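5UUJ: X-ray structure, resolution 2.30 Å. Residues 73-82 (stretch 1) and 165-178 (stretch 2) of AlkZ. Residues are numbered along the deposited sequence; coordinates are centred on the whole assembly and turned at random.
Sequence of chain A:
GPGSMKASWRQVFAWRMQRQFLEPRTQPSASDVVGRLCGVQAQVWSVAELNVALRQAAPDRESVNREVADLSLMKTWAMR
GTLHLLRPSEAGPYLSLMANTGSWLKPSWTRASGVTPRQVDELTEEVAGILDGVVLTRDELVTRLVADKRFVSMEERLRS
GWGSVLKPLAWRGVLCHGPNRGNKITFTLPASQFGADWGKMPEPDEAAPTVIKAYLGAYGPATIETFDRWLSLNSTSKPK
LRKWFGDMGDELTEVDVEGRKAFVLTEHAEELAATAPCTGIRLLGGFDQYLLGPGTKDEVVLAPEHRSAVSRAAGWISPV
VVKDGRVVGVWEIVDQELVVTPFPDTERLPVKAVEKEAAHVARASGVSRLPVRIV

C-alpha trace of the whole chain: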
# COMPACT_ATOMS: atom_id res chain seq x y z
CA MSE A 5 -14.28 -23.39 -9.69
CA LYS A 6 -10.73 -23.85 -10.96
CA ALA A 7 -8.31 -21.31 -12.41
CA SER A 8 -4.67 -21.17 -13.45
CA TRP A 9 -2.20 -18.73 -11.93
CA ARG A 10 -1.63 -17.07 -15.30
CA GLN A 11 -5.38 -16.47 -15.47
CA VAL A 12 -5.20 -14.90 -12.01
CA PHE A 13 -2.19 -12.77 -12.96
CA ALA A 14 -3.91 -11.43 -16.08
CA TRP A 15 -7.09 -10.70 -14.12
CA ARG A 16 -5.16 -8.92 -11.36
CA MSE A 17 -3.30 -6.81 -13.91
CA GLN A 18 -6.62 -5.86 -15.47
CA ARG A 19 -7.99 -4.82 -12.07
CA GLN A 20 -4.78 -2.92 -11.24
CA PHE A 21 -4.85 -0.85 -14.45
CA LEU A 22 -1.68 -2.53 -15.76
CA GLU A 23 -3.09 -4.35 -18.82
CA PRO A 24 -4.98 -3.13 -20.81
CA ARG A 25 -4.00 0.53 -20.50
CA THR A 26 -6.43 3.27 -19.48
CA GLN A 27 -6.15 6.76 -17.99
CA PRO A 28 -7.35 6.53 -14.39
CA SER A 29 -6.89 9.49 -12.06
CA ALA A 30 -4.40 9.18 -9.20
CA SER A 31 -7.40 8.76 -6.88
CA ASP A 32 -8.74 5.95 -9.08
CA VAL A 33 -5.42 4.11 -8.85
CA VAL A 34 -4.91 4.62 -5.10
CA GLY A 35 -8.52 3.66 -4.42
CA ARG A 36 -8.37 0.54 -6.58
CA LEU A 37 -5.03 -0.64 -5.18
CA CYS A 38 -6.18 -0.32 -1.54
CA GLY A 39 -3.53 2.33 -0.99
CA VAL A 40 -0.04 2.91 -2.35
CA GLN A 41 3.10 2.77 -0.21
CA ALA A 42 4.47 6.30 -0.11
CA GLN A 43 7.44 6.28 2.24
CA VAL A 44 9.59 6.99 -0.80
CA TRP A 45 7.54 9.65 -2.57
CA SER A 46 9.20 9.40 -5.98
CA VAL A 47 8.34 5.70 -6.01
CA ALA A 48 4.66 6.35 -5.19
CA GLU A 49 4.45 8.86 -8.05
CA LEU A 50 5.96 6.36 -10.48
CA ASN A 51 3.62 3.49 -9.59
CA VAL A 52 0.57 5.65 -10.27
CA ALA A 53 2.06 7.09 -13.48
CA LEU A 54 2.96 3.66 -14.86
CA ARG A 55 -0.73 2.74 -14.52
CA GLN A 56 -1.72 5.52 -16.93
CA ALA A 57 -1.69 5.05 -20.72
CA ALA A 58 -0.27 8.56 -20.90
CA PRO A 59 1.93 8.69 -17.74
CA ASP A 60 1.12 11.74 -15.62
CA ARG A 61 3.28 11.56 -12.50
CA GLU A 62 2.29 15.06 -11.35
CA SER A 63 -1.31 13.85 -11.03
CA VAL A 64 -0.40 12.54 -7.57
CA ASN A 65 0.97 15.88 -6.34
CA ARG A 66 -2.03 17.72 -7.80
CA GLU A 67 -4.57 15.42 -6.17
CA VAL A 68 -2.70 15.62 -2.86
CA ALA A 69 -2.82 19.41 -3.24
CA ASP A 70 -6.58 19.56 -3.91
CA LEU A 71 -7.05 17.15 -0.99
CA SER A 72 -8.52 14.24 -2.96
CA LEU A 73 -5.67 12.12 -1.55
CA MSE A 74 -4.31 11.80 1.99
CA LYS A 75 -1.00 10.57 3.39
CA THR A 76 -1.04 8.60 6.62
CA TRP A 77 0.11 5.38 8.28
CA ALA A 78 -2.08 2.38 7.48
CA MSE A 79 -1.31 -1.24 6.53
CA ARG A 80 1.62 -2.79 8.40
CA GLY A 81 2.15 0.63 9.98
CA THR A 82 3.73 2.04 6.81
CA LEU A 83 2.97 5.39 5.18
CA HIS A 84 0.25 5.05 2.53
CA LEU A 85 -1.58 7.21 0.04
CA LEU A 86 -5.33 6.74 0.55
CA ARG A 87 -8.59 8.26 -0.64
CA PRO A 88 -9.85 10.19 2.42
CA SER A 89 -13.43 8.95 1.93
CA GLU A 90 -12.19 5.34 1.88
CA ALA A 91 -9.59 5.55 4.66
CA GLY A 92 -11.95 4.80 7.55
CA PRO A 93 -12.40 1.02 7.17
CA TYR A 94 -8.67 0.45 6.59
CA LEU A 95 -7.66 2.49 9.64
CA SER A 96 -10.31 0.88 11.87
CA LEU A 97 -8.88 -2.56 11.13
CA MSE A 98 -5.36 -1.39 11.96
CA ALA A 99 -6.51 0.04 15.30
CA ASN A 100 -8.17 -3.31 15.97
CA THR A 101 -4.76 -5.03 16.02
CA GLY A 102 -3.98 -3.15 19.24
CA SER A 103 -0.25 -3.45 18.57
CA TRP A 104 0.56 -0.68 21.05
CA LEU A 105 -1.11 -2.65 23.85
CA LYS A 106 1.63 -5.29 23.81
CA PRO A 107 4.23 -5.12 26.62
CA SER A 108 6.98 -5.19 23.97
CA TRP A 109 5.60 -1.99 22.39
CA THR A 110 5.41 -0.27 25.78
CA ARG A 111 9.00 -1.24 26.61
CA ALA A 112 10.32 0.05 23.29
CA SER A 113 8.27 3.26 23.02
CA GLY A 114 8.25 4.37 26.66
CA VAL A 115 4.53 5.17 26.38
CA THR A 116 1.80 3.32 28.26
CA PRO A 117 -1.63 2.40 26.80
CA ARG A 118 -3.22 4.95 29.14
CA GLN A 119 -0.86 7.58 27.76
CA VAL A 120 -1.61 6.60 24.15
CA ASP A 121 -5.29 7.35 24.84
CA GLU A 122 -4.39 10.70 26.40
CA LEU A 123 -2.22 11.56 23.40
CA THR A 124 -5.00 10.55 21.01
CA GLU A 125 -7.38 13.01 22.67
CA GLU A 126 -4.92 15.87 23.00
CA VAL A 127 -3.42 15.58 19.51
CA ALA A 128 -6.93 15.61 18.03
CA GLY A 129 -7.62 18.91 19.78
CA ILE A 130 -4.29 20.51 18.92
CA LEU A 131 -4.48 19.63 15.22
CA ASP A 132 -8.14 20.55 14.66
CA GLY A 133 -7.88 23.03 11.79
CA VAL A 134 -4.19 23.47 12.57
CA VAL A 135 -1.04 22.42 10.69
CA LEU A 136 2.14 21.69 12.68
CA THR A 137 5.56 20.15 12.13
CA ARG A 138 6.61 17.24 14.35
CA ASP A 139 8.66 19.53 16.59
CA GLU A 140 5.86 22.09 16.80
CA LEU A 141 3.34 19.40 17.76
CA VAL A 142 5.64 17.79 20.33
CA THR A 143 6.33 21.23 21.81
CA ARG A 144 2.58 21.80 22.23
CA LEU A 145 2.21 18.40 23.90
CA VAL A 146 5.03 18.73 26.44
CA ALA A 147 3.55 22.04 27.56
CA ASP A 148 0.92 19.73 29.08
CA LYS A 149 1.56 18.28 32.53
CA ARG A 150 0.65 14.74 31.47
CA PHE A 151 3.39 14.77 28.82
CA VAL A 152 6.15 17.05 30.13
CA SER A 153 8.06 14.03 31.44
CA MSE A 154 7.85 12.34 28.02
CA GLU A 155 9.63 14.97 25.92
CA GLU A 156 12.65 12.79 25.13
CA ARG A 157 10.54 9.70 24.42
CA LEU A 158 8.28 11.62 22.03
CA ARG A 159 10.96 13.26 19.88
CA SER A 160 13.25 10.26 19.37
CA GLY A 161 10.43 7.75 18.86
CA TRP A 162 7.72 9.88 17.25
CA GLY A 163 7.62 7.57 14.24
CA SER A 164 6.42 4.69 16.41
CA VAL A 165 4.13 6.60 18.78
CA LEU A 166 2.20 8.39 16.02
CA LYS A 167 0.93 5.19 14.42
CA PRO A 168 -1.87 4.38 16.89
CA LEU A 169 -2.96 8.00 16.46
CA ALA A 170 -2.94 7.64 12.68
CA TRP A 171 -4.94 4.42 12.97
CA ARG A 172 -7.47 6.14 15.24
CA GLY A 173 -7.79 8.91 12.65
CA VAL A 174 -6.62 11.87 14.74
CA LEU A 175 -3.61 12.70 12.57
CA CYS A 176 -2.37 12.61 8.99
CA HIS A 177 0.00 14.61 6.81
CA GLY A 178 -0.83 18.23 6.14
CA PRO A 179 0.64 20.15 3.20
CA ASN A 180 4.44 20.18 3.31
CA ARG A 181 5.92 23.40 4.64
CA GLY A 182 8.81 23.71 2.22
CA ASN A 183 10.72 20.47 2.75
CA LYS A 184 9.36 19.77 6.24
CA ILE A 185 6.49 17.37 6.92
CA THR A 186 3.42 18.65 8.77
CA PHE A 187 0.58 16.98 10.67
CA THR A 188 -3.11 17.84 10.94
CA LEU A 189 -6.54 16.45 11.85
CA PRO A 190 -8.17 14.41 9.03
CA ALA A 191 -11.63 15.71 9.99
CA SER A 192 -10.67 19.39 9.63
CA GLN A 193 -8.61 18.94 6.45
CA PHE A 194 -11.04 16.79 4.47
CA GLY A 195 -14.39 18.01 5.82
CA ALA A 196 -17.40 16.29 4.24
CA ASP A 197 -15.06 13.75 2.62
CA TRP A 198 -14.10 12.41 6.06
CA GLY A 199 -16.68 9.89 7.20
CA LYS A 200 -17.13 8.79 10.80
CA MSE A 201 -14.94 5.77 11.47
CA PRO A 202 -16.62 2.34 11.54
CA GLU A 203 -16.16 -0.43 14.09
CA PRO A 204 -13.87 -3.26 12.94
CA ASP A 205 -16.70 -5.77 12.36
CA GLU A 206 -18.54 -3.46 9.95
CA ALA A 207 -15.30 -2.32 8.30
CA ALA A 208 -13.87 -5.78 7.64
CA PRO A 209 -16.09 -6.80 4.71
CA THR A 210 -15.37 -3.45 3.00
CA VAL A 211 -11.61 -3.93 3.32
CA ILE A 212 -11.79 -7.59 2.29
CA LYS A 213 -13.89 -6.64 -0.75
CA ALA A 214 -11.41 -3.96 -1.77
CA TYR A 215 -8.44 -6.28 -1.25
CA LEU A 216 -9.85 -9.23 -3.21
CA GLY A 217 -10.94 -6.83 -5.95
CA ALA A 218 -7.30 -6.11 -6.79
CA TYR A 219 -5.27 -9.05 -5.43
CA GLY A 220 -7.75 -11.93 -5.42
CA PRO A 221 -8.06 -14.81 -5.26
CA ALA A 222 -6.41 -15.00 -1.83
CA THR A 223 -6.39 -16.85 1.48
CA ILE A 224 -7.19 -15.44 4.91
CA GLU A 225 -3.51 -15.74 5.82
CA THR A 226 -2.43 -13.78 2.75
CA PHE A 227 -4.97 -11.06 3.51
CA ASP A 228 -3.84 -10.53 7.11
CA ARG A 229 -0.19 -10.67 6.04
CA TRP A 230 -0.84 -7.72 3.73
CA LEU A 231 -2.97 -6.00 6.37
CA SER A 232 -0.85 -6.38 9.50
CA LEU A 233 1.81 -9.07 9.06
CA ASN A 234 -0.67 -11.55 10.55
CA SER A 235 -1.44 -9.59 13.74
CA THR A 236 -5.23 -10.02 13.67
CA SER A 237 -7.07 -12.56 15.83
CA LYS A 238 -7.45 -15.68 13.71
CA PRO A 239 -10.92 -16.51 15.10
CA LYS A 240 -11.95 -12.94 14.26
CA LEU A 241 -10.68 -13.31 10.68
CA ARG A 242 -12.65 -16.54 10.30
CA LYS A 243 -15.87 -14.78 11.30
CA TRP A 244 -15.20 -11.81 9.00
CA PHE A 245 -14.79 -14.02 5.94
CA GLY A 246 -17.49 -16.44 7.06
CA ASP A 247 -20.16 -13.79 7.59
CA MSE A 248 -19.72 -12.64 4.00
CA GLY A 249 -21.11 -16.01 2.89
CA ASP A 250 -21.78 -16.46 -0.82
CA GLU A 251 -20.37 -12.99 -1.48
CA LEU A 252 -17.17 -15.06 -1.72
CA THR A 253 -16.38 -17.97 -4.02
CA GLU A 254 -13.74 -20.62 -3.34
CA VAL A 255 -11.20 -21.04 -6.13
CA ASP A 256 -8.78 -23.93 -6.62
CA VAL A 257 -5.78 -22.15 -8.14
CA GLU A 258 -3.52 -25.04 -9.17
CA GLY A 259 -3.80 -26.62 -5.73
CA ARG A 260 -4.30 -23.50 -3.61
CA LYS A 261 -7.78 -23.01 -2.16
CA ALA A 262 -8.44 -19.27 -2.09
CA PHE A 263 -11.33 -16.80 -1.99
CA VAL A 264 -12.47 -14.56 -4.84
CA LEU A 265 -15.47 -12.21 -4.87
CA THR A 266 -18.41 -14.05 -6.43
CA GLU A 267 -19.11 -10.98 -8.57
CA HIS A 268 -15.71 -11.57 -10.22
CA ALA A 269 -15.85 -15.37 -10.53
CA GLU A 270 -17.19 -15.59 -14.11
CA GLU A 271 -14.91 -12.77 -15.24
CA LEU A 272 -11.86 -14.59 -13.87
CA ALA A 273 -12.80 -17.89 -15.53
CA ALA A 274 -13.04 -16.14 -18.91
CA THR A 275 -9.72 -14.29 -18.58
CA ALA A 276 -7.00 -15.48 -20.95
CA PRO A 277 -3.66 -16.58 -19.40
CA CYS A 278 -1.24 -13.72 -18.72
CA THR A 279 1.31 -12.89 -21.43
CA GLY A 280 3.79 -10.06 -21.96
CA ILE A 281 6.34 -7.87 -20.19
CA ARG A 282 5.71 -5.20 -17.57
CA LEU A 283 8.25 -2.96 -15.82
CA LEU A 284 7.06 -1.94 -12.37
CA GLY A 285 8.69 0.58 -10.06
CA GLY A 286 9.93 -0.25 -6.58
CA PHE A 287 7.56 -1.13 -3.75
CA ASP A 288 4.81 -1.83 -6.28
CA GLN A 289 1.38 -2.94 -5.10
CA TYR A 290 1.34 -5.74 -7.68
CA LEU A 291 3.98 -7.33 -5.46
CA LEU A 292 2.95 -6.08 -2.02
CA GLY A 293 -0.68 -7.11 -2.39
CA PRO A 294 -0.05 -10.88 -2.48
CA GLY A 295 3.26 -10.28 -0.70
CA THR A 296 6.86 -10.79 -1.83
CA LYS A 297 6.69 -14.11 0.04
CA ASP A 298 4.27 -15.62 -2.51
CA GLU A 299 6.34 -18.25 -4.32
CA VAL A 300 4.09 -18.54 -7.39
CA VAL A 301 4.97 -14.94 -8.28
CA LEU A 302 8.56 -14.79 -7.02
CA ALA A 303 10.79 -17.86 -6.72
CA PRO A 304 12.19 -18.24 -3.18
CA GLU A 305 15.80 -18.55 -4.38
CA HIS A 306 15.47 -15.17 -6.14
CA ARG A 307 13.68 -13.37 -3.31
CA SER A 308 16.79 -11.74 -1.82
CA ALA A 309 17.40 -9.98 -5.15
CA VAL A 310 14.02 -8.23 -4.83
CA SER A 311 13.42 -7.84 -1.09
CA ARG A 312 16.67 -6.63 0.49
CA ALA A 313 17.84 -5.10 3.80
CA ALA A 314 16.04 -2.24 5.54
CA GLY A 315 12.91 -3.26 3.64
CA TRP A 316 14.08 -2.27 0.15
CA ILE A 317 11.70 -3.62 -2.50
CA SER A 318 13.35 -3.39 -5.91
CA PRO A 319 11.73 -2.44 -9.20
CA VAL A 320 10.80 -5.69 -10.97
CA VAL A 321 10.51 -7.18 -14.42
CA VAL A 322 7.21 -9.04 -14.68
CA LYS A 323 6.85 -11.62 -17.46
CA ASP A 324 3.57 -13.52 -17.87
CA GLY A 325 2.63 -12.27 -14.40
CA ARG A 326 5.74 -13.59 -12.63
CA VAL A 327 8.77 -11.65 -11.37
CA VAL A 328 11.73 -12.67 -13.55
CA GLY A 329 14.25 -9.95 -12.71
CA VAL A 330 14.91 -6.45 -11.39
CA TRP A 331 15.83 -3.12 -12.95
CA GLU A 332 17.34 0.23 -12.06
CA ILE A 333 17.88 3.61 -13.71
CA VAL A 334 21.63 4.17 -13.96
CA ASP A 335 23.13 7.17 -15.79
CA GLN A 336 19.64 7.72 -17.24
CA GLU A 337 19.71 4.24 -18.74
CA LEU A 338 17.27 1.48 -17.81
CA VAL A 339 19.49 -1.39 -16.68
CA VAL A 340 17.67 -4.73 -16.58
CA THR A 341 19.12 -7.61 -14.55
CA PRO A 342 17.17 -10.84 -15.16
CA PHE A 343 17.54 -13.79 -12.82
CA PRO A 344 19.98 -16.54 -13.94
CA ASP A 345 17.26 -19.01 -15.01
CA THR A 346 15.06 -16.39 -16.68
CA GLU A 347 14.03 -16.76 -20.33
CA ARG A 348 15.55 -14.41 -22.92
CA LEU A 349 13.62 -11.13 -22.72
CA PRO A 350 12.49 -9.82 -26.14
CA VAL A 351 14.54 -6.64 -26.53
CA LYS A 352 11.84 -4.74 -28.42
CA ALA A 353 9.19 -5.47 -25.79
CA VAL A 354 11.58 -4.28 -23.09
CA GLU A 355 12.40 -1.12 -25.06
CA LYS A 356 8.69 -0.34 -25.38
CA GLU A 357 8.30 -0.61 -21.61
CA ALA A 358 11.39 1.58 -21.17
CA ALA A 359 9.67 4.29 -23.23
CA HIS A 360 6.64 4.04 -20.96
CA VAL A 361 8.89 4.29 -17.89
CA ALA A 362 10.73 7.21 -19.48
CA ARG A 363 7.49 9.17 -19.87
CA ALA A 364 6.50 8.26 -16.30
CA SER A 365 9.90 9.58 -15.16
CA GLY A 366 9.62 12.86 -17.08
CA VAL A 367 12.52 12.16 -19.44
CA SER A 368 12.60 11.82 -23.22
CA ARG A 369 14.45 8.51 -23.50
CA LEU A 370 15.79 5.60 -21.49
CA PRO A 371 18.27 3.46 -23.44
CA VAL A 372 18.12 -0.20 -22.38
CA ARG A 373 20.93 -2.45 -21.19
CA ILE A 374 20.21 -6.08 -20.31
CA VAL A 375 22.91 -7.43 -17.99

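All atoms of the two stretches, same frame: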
# COMPACT_ATOMS: atom_id res chain seq x y z
N LEU A 73 -6.49 13.21 -2.08
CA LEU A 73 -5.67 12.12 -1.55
C LEU A 73 -5.09 12.53 -0.20
O LEU A 73 -4.79 13.70 0.02
CB LEU A 73 -4.54 11.76 -2.52
CG LEU A 73 -4.92 10.97 -3.76
CD1 LEU A 73 -3.70 10.77 -4.64
CD2 LEU A 73 -5.53 9.63 -3.40
N MSE A 74 -4.92 11.56 0.69
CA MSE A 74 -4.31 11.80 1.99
C MSE A 74 -3.07 10.92 2.16
O MSE A 74 -2.94 9.88 1.51
CB MSE A 74 -5.30 11.55 3.13
CG MSE A 74 -5.37 10.12 3.63
SE MSE A 74 -6.75 9.85 4.99
CE MSE A 74 -5.92 10.78 6.50
N LYS A 75 -2.16 11.36 3.02
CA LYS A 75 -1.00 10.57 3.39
C LYS A 75 -1.05 10.28 4.88
O LYS A 75 -1.12 11.20 5.69
CB LYS A 75 0.30 11.29 3.02
CG LYS A 75 0.47 11.53 1.53
CD LYS A 75 1.67 12.43 1.24
CE LYS A 75 2.97 11.78 1.65
NZ LYS A 75 4.15 12.59 1.23
N THR A 76 -1.02 9.00 5.23
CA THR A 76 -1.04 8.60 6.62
C THR A 76 -0.54 7.17 6.76
O THR A 76 -0.31 6.48 5.76
CB THR A 76 -2.45 8.73 7.24
OG1 THR A 76 -2.38 8.60 8.66
CG2 THR A 76 -3.40 7.68 6.67
N TRP A 77 -0.37 6.73 8.00
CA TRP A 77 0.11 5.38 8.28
C TRP A 77 -1.07 4.43 8.35
O TRP A 77 -2.03 4.68 9.08
CB TRP A 77 0.92 5.36 9.57
CG TRP A 77 2.17 6.16 9.46
CD1 TRP A 77 3.43 5.67 9.26
CD2 TRP A 77 2.30 7.58 9.52
NE1 TRP A 77 4.34 6.71 9.20
CE2 TRP A 77 3.66 7.89 9.36
CE3 TRP A 77 1.39 8.63 9.70
CZ2 TRP A 77 4.14 9.20 9.37
CZ3 TRP A 77 1.86 9.93 9.72
CH2 TRP A 77 3.23 10.20 9.55
N ALA A 78 -1.00 3.35 7.58
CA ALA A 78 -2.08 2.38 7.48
C ALA A 78 -1.53 0.96 7.58
O ALA A 78 -1.00 0.57 8.62
CB ALA A 78 -2.86 2.59 6.18
N MSE A 79 -1.66 0.18 6.50
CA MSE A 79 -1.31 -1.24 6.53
C MSE A 79 0.13 -1.49 6.95
O MSE A 79 1.06 -0.85 6.44
CB MSE A 79 -1.56 -1.88 5.17
CG MSE A 79 -3.00 -2.34 4.96
SE MSE A 79 -4.28 -0.86 4.90
CE MSE A 79 -3.54 0.04 3.33
N ARG A 80 0.31 -2.41 7.89
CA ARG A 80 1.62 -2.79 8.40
C ARG A 80 2.34 -1.60 9.04
O ARG A 80 3.55 -1.64 9.26
CB ARG A 80 2.47 -3.39 7.27
CG ARG A 80 1.78 -4.53 6.52
CD ARG A 80 2.61 -5.09 5.38
NE ARG A 80 3.00 -4.07 4.41
CZ ARG A 80 2.21 -3.59 3.45
NH1 ARG A 80 0.96 -4.03 3.30
NH2 ARG A 80 2.67 -2.66 2.62
N GLY A 81 1.59 -0.55 9.34
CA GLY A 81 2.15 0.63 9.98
C GLY A 81 2.96 1.53 9.06
O GLY A 81 3.60 2.47 9.53
N THR A 82 2.95 1.25 7.76
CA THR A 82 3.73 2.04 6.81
C THR A 82 2.91 3.18 6.21
O THR A 82 1.68 3.11 6.13
CB THR A 82 4.28 1.18 5.66
OG1 THR A 82 3.20 0.66 4.88
CG2 THR A 82 5.11 0.02 6.20
N VAL A 165 5.22 6.18 17.91
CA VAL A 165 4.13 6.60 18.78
C VAL A 165 2.95 7.19 17.99
O VAL A 165 1.81 7.13 18.44
CB VAL A 165 4.63 7.64 19.82
CG1 VAL A 165 3.48 8.21 20.64
CG2 VAL A 165 5.66 7.00 20.73
N LEU A 166 3.23 7.74 16.81
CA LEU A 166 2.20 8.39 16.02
C LEU A 166 1.25 7.40 15.35
O LEU A 166 0.15 7.77 14.94
CB LEU A 166 2.84 9.29 14.95
CG LEU A 166 3.64 8.62 13.82
CD1 LEU A 166 2.75 8.14 12.68
CD2 LEU A 166 4.70 9.57 13.27
N LYS A 167 1.67 6.14 15.24
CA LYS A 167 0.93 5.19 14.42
C LYS A 167 -0.45 4.83 15.00
O LYS A 167 -1.43 4.79 14.26
CB LYS A 167 1.77 3.93 14.20
CG LYS A 167 3.03 4.23 13.40
CD LYS A 167 3.72 2.98 12.88
CE LYS A 167 4.97 3.36 12.09
NZ LYS A 167 5.62 2.20 11.46
N PRO A 168 -0.53 4.56 16.32
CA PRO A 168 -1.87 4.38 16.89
C PRO A 168 -2.78 5.58 16.65
O PRO A 168 -3.99 5.42 16.44
CB PRO A 168 -1.59 4.20 18.39
CG PRO A 168 -0.21 3.67 18.45
CD PRO A 168 0.53 4.24 17.28
N LEU A 169 -2.20 6.78 16.69
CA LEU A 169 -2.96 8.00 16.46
C LEU A 169 -3.44 8.07 15.02
O LEU A 169 -4.57 8.47 14.75
CB LEU A 169 -2.12 9.23 16.81
CG LEU A 169 -2.16 9.74 18.25
CD1 LEU A 169 -1.92 8.62 19.24
CD2 LEU A 169 -1.14 10.85 18.45
N ALA A 170 -2.57 7.68 14.09
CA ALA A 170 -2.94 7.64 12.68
C ALA A 170 -4.08 6.65 12.49
O ALA A 170 -5.07 6.95 11.84
CB ALA A 170 -1.74 7.25 11.82
N TRP A 171 -3.94 5.47 13.09
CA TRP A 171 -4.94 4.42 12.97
C TRP A 171 -6.28 4.82 13.58
O TRP A 171 -7.33 4.37 13.12
CB TRP A 171 -4.44 3.13 13.64
CG TRP A 171 -3.27 2.51 12.94
CD1 TRP A 171 -2.81 2.79 11.69
CD2 TRP A 171 -2.41 1.50 13.47
NE1 TRP A 171 -1.72 2.00 11.40
CE2 TRP A 171 -1.45 1.20 12.48
CE3 TRP A 171 -2.35 0.80 14.68
CZ2 TRP A 171 -0.45 0.25 12.66
CZ3 TRP A 171 -1.36 -0.14 14.86
CH2 TRP A 171 -0.42 -0.41 13.86
N ARG A 172 -6.24 5.67 14.60
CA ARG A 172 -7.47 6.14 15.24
C ARG A 172 -8.05 7.35 14.49
O ARG A 172 -9.15 7.80 14.80
CB ARG A 172 -7.22 6.49 16.70
CG ARG A 172 -7.39 5.29 17.62
CD ARG A 172 -6.68 5.47 18.95
NE ARG A 172 -7.02 4.41 19.89
CZ ARG A 172 -6.69 4.41 21.17
NH1 ARG A 172 -6.00 5.41 21.70
NH2 ARG A 172 -7.06 3.39 21.94
N GLY A 173 -7.30 7.86 13.52
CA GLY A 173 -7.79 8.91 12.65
C GLY A 173 -7.70 10.32 13.21
O GLY A 173 -8.47 11.19 12.80
N VAL A 174 -6.78 10.55 14.14
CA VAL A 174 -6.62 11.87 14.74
C VAL A 174 -5.42 12.62 14.17
O VAL A 174 -5.16 13.76 14.55
CB VAL A 174 -6.48 11.80 16.28
CG1 VAL A 174 -7.72 11.17 16.89
CG2 VAL A 174 -5.23 11.04 16.69
N LEU A 175 -4.68 11.99 13.26
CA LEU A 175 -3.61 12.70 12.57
C LEU A 175 -3.31 12.11 11.20
O LEU A 175 -3.52 10.93 10.94
CB LEU A 175 -2.32 12.72 13.42
CG LEU A 175 -1.43 11.50 13.65
CD1 LEU A 175 -0.56 11.14 12.46
CD2 LEU A 175 -0.52 11.77 14.84
N CYS A 176 -2.83 12.99 10.32
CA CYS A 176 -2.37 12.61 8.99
C CYS A 176 -1.44 13.72 8.52
O CYS A 176 -1.28 14.71 9.23
CB CYS A 176 -3.55 12.44 8.03
SG CYS A 176 -4.53 13.95 7.78
N HIS A 177 -0.84 13.56 7.36
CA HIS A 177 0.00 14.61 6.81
C HIS A 177 -0.83 15.83 6.42
O HIS A 177 -1.92 15.69 5.87
CB HIS A 177 0.77 14.13 5.58
CG HIS A 177 1.98 13.31 5.89
ND1 HIS A 177 3.13 13.37 5.14
CD2 HIS A 177 2.22 12.41 6.88
CE1 HIS A 177 4.03 12.54 5.65
NE2 HIS A 177 3.50 11.95 6.70
N GLY A 178 -0.31 17.01 6.71
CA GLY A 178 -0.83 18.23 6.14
C GLY A 178 -0.00 18.55 4.91
O GLY A 178 0.83 17.75 4.50
O HOH W 1 -2.76 13.79 4.11
O HOH W 2 4.11 14.94 2.89
O HOH W 3 -5.04 9.06 9.97

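The indole of W77 is the centre of the contact: stretch 2 covers 144 Å² of this residue, the largest share of any residue here, out of 651 Å² buried on both sides together. Its CA-to-CB bond points toward stretch 2, and with chi1 at -65° (m) the ring lies among residues of both the helix and the strand that follows it. L166 CD1 sits over one face, 3.2 Å from W77 CD2 and also 3.2 Å from the centroid of the six-membered ring. The offset from the ring normal is only 13°, so this is a CH-pi contact made almost directly over the ring. The methyl of A170, CB, lies 4.0 Å from W77 CB, and L175 CD1 lies 3.9 Å from W77 CZ3.

The far end of the indole meets H177, where W77 CH2 is 3.4 Å from H177 NE2 and lies near the imidazole plane, at its edge. The centroids are 5.2 Å apart and the planes meet at 54°, an oblique arrangement. K75 approaches the same imidazole: its CB is 4.3 Å from the ring centroid, 29° off the normal, an off-centre CH-pi contact. Beyond this group, the selenomethionine M74 has a CA-to-CB bond directed sideways, but its end comes nearer and places CE 3.3 Å from C176 CB.

Between the two strands, the direct backbone hydrogen bond runs from H177 N to K75 O, at 2.9 Å and a nearly linear 173°. Water 1 extends this pairing, accepting from K75 N (2.7 Å) and donating to H177 O (2.7 Å). Water 2 joins the side chains, accepting from K75 NZ at 2.9 Å and lying 2.9 Å from H177 ND1. Water 3 accepts from T76 OG1 (3.0 Å) and donates to A170 O (2.8 Å) and L175 O (2.6 Å), thereby linking strand 74-77 to the helix and to the segment after it.

At the polar edge, two helix side chains reach the carbonyls of the turn after the strand. W171 NE1 donates to A78 O at 3.2 Å, with a bent angle of 136°. K167 NZ donates to G81 O at 2.8 Å; chi2 to chi4 are all t, so the extended chain carries the ammonium to its acceptor. G81 CA also packs at the edge of the W171 ring, 3.8 Å from CZ2. Phi at G81 is +75°, which favours glycine, and an ideal CB there would lie a tight 3.3 Å from K167 NZ.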